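Local coordinates for inositol monophosphatase family protein (PDB 5I3S) that probably hydrolyses phosphate monoesters of the inositol phosphate type, as a member of the inositol monophosphatase family with its sugar phosphatase fold, at residues Gly9-Ala14 against Phe98-Gly103; Val79-Pro84 against Gly103-Gly108. All coordinates share one frame; numbering follows the deposited sequence.

Contact 1 of 2, residues Gly9-Ala14 against Phe98-Gly103; sequences GLIQEA and FAISIG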
loop_
_atom_site.group_PDB
_atom_site.type_symbol
_atom_site.label_atom_id
_atom_site.label_comp_id
_atom_site.label_asym_id
_atom_site.label_seq_id
_atom_site.Cartn_x
_atom_site.Cartn_y
_atom_site.Cartn_z
ATOM N N GLY A 9 20.221 12.946 13.181
ATOM C CA GLY A 9 19.481 13.823 14.075
ATOM C C GLY A 9 18.702 14.869 13.327
ATOM O O GLY A 9 17.506 15.086 13.587
ATOM N N LEU A 10 19.372 15.486 12.359
ATOM C CA LEU A 10 18.740 16.438 11.440
ATOM C C LEU A 10 17.457 15.889 10.808
ATOM O O LEU A 10 16.433 16.553 10.789
ATOM C CB LEU A 10 19.724 16.811 10.328
ATOM C CG LEU A 10 19.190 17.732 9.229
ATOM C CD1 LEU A 10 18.718 19.043 9.845
ATOM C CD2 LEU A 10 20.257 18.003 8.200
ATOM N N ILE A 11 17.491 14.679 10.276
ATOM C CA ILE A 11 16.288 14.186 9.579
ATOM C C ILE A 11 15.137 13.960 10.583
ATOM O O ILE A 11 13.992 14.303 10.296
ATOM C CB ILE A 11 16.595 12.977 8.667
ATOM C CG1 ILE A 11 15.474 12.759 7.659
ATOM C CG2 ILE A 11 16.913 11.729 9.468
ATOM C CD1 ILE A 11 15.790 11.659 6.654
ATOM N N GLN A 12 15.473 13.426 11.759
ATOM C CA GLN A 12 14.515 13.198 12.841
ATOM C C GLN A 12 13.921 14.507 13.361
ATOM O O GLN A 12 12.715 14.645 13.513
ATOM C CB GLN A 12 15.165 12.409 13.966
ATOM C CG GLN A 12 15.323 10.956 13.615
ATOM C CD GLN A 12 16.215 10.195 14.596
ATOM O OE1 GLN A 12 17.455 10.321 14.579
ATOM N NE2 GLN A 12 15.600 9.381 15.433
ATOM N N GLU A 13 14.772 15.489 13.541
ATOM C CA GLU A 13 14.348 16.785 13.999
ATOM C C GLU A 13 13.455 17.492 12.950
ATOM O O GLU A 13 12.418 18.087 13.300
ATOM C CB GLU A 13 15.618 17.571 14.410
ATOM C CG GLU A 13 15.406 18.884 15.159
ATOM C CD GLU A 13 14.395 18.794 16.266
ATOM O OE1 GLU A 13 14.520 17.891 17.119
ATOM O OE2 GLU A 13 13.454 19.625 16.252
ATOM N N ALA A 14 13.830 17.399 11.669
ATOM C CA ALA A 14 12.975 17.859 10.552
ATOM C C ALA A 14 11.624 17.135 10.547
ATOM O O ALA A 14 10.625 17.713 10.156
ATOM C CB ALA A 14 13.667 17.663 9.220
ATOM N N PHE A 98 4.394 8.875 4.067
ATOM C CA PHE A 98 5.298 9.728 3.329
ATOM C C PHE A 98 6.594 9.823 4.092
ATOM O O PHE A 98 6.599 9.740 5.309
ATOM C CB PHE A 98 4.736 11.142 3.164
ATOM C CG PHE A 98 4.437 11.842 4.473
ATOM C CD1 PHE A 98 5.432 12.558 5.156
ATOM C CD2 PHE A 98 3.182 11.789 5.006
ATOM C CE1 PHE A 98 5.164 13.209 6.354
ATOM C CE2 PHE A 98 2.892 12.440 6.205
ATOM C CZ PHE A 98 3.881 13.146 6.881
ATOM N N ALA A 99 7.692 10.017 3.380
ATOM C CA ALA A 99 9.005 10.026 4.037
ATOM C C ALA A 99 9.824 11.276 3.703
ATOM O O ALA A 99 9.656 11.836 2.650
ATOM C CB ALA A 99 9.785 8.774 3.658
ATOM N N ILE A 100 10.689 11.696 4.610
ATOM C CA ILE A 100 11.815 12.519 4.206
ATOM C C ILE A 100 12.939 11.532 3.834
ATOM O O ILE A 100 13.100 10.492 4.509
ATOM C CB ILE A 100 12.332 13.441 5.317
ATOM C CG1 ILE A 100 11.207 14.206 6.012
ATOM C CG2 ILE A 100 13.382 14.405 4.747
ATOM C CD1 ILE A 100 11.592 14.736 7.385
ATOM N N SER A 101 13.650 11.839 2.743
ATOM C CA SER A 101 14.727 11.013 2.212
ATOM C C SER A 101 16.004 11.823 1.992
ATOM O O SER A 101 15.983 12.837 1.340
ATOM C CB SER A 101 14.316 10.431 0.852
ATOM O OG SER A 101 15.292 9.520 0.322
ATOM N N ILE A 102 17.132 11.321 2.469
ATOM C CA ILE A 102 18.412 12.036 2.380
ATOM C C ILE A 102 19.425 11.026 1.961
ATOM O O ILE A 102 19.583 10.014 2.622
ATOM C CB ILE A 102 18.844 12.655 3.742
ATOM C CG1 ILE A 102 18.041 13.932 4.010
ATOM C CG2 ILE A 102 20.326 12.966 3.790
ATOM C CD1 ILE A 102 18.247 14.544 5.378
ATOM N N GLY A 103 20.065 11.281 0.823
ATOM C CA GLY A 103 21.206 10.504 0.406
ATOM C C GLY A 103 22.414 11.414 0.458
ATOM O O GLY A 103 22.357 12.611 0.092
#
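Ile11 and Ala14 face Ile100 and Ile102 where helix segment 9-14 runs nearly antiparallel to strand 99-103, the two short axes at 160° and 9.6 Å apart at their closest. The side chains that meet are all apolar, and the contact is fully buried. Ile11 carries most of it: a chi1 of -163° sets CG1 anti to the backbone N, where it rests against CG2 of Ile100 at 3.9 Å. The side chain of Ile11 slides past those of Ile100 and Ile102, which run in the opposite direction. Its terminal CD1 reaches the strand backbone, 3.6 Å from the carbonyl O of Ile100. The same methyl meets CD1 of Ile102 at 4.0 Å, so Ile11 packs against both strand isoleucines. Ile102 CD1 in turn lies 4.0 Å from CB of Ile11. One turn along the helix from Ile11, CB of Ala14 meets CD1 of Ile100 at 4.0 Å. That Ile100 CD1 is also 3.8 Å from the carbonyl O of Ile11, so the methyl sits against the helix backbone as well as the alanine. Phe114 and Tyr116 of the adjacent strand 109-117 also touch Ile11, while Leu10 and Ala14 turn to Phe48 of helix 37-56. This is a helix laid on the face of a mixed beta-sheet, part of the layered alpha/beta architecture of the sugar phosphatase fold.

Contact 2 of 2, residues Val79-Pro84 against Gly103-Gly108; sequences VWVVDP and GIYIDG
Gly103 pairs with Val81: the two form an antiparallel hydrogen-bonded pair, Val81 N to Gly103 O at 2.7 Å and almost straight (175°), with the return bond from Gly103 N to Val81 O at 3.0 Å. On the Val81 side of the sheet, CG1 of that valine sits 3.4 Å from Gly103 O. Next, Ile104 stands opposite Trp80 in a non-hydrogen-bonded pair, their side chains side by side and pointing the same way. CG1 of Ile104 is anti to its carbonyl carbon (chi1 -64°), and CD1 beyond it lies over the face of the Trp80 six-membered ring in a CH-pi contact, 3.7 Å from the ring centroid and 7° off its normal. Tyr105 then restores the hydrogen-bonded pattern with Val79, with Val79 N donating to Tyr105 O (2.8 Å) and Tyr105 N to Val79 O (2.9 Å). Past Ile106 the chain leaves the strand, and Asp107 OD1 accepts a hydrogen bond from Gly77 N. Strand 78-83 is flanked on its other edge by the parallel strand 61-64; helices 2-24 and 37-56 cover the Trp80 face, and Trp207 and Ala210 of helix 206-218 touch Val81 on the reverse face.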
loop_
_atom_site.group_PDB
_atom_site.type_symbol
_atom_site.label_atom_id
_atom_site.label_comp_id
_atom_site.label_asym_id
_atom_site.label_seq_id
_atom_site.Cartn_x
_atom_site.Cartn_y
_atom_site.Cartn_z
ATOM N N VAL A 79 27.739 15.858 -1.343
ATOM C CA VAL A 79 26.431 16.197 -1.868
ATOM C C VAL A 79 25.282 15.536 -1.102
ATOM O O VAL A 79 25.237 14.321 -1.000
ATOM C CB VAL A 79 26.345 15.851 -3.360
ATOM C CG1 VAL A 79 24.977 16.196 -3.914
ATOM C CG2 VAL A 79 27.422 16.631 -4.098
ATOM N N TRP A 80 24.366 16.381 -0.595
ATOM C CA TRP A 80 23.169 15.960 0.132
ATOM C C TRP A 80 22.055 15.943 -0.883
ATOM O O TRP A 80 21.741 16.999 -1.451
ATOM C CB TRP A 80 22.821 16.952 1.267
ATOM C CG TRP A 80 23.778 16.877 2.464
ATOM C CD1 TRP A 80 25.110 17.066 2.443
ATOM C CD2 TRP A 80 23.448 16.568 3.830
ATOM N NE1 TRP A 80 25.637 16.930 3.697
ATOM C CE2 TRP A 80 24.642 16.623 4.568
ATOM C CE3 TRP A 80 22.251 16.284 4.503
ATOM C CZ2 TRP A 80 24.688 16.395 5.940
ATOM C CZ3 TRP A 80 22.297 16.046 5.863
ATOM C CH2 TRP A 80 23.506 16.091 6.567
ATOM N N VAL A 81 21.446 14.786 -1.127
ATOM C CA VAL A 81 20.301 14.787 -2.060
ATOM C C VAL A 81 18.994 14.532 -1.303
ATOM O O VAL A 81 18.783 13.438 -0.777
ATOM C CB VAL A 81 20.557 13.970 -3.373
ATOM C CG1 VAL A 81 21.421 12.774 -3.139
ATOM C CG2 VAL A 81 19.294 13.605 -4.112
ATOM N N VAL A 82 18.148 15.562 -1.219
ATOM C CA VAL A 82 17.046 15.515 -0.275
ATOM C C VAL A 82 15.681 15.639 -0.926
ATOM O O VAL A 82 15.477 16.520 -1.766
ATOM C CB VAL A 82 17.247 16.459 0.981
ATOM C CG1 VAL A 82 18.509 17.279 0.940
ATOM C CG2 VAL A 82 16.026 17.292 1.369
ATOM N N ASP A 83 14.755 14.750 -0.525
ATOM C CA ASP A 83 13.314 14.976 -0.751
ATOM C C ASP A 83 12.659 15.272 0.611
ATOM O O ASP A 83 12.493 14.363 1.458
ATOM C CB ASP A 83 12.618 13.795 -1.459
ATOM C CG ASP A 83 11.228 14.191 -2.045
ATOM O OD1 ASP A 83 10.720 15.269 -1.712
ATOM O OD2 ASP A 83 10.618 13.405 -2.800
ATOM N N PRO A 84 12.339 16.542 0.851
ATOM C CA PRO A 84 11.620 16.934 2.074
ATOM C C PRO A 84 10.361 16.106 2.313
ATOM O O PRO A 84 10.201 15.654 3.424
ATOM C CB PRO A 84 11.312 18.431 1.851
ATOM C CG PRO A 84 11.558 18.638 0.396
ATOM C CD PRO A 84 12.703 17.736 0.073
ATOM N N GLY A 103 20.065 11.281 0.823
ATOM C CA GLY A 103 21.206 10.504 0.406
ATOM C C GLY A 103 22.414 11.414 0.458
ATOM O O GLY A 103 22.357 12.611 0.092
ATOM N N ILE A 104 23.509 10.869 0.925
ATOM C CA ILE A 104 24.718 11.640 0.989
ATOM C C ILE A 104 25.767 10.934 0.225
ATOM O O ILE A 104 26.007 9.776 0.426
ATOM C CB ILE A 104 25.174 11.845 2.423
ATOM C CG1 ILE A 104 24.118 12.680 3.136
ATOM C CG2 ILE A 104 26.577 12.514 2.442
ATOM C CD1 ILE A 104 24.413 12.837 4.622
ATOM N N TYR A 105 26.412 11.676 -0.652
ATOM C CA TYR A 105 27.405 11.129 -1.576
ATOM C C TYR A 105 28.687 11.940 -1.443
ATOM O O TYR A 105 28.623 13.158 -1.309
ATOM C CB TYR A 105 26.864 11.198 -3.015
ATOM C CG TYR A 105 25.934 10.055 -3.448
ATOM C CD1 TYR A 105 26.267 9.271 -4.541
ATOM C CD2 TYR A 105 24.701 9.791 -2.800
ATOM C CE1 TYR A 105 25.444 8.234 -4.979
ATOM C CE2 TYR A 105 23.862 8.746 -3.223
ATOM C CZ TYR A 105 24.238 7.953 -4.325
ATOM O OH TYR A 105 23.471 6.897 -4.841
ATOM N N ILE A 106 29.840 11.265 -1.473
ATOM C CA ILE A 106 31.157 11.960 -1.470
ATOM C C ILE A 106 31.953 11.653 -2.752
ATOM O O ILE A 106 32.215 10.495 -3.063
ATOM C CB ILE A 106 32.010 11.633 -0.214
ATOM C CG1 ILE A 106 31.223 11.899 1.080
ATOM C CG2 ILE A 106 33.291 12.465 -0.197
ATOM C CD1 ILE A 106 31.683 11.030 2.245
ATOM N N ASP A 107 32.312 12.709 -3.482
ATOM C CA ASP A 107 33.054 12.621 -4.745
ATOM C C ASP A 107 32.414 11.614 -5.663
ATOM O O ASP A 107 33.097 10.737 -6.198
ATOM C CB ASP A 107 34.543 12.298 -4.493
ATOM C CG ASP A 107 35.305 13.491 -3.860
ATOM O OD1 ASP A 107 35.333 14.585 -4.468
ATOM O OD2 ASP A 107 35.853 13.337 -2.752
ATOM N N GLY A 108 31.089 11.725 -5.809
ATOM C CA GLY A 108 30.307 10.857 -6.694
ATOM C C GLY A 108 29.883 9.517 -6.113
ATOM O O GLY A 108 29.069 8.819 -6.714
#

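Contacts 1 and 2 share Gly103 and use successive parts of strand 99-106, their centres 12 Å apart: helix 2-24 packs on the first half of the strand, while strand 78-83 runs beside both halves. The pairing carries on between them through a probable hydrogen bond from Asp83 N to Ser101 O, 2.9 Å. On the helix side they join where Leu10 CD2 packs on Trp80 CZ3 at 3.7 Å, and Ile102 also touches Trp80. At the C-terminal end of strand 78-83, Asp83 OD2 lies close to carboxylates of Asp86 and Asp208, an acidic cluster consistent with the metal-binding active site of this family, whose DPIDGT motif begins at Asp83.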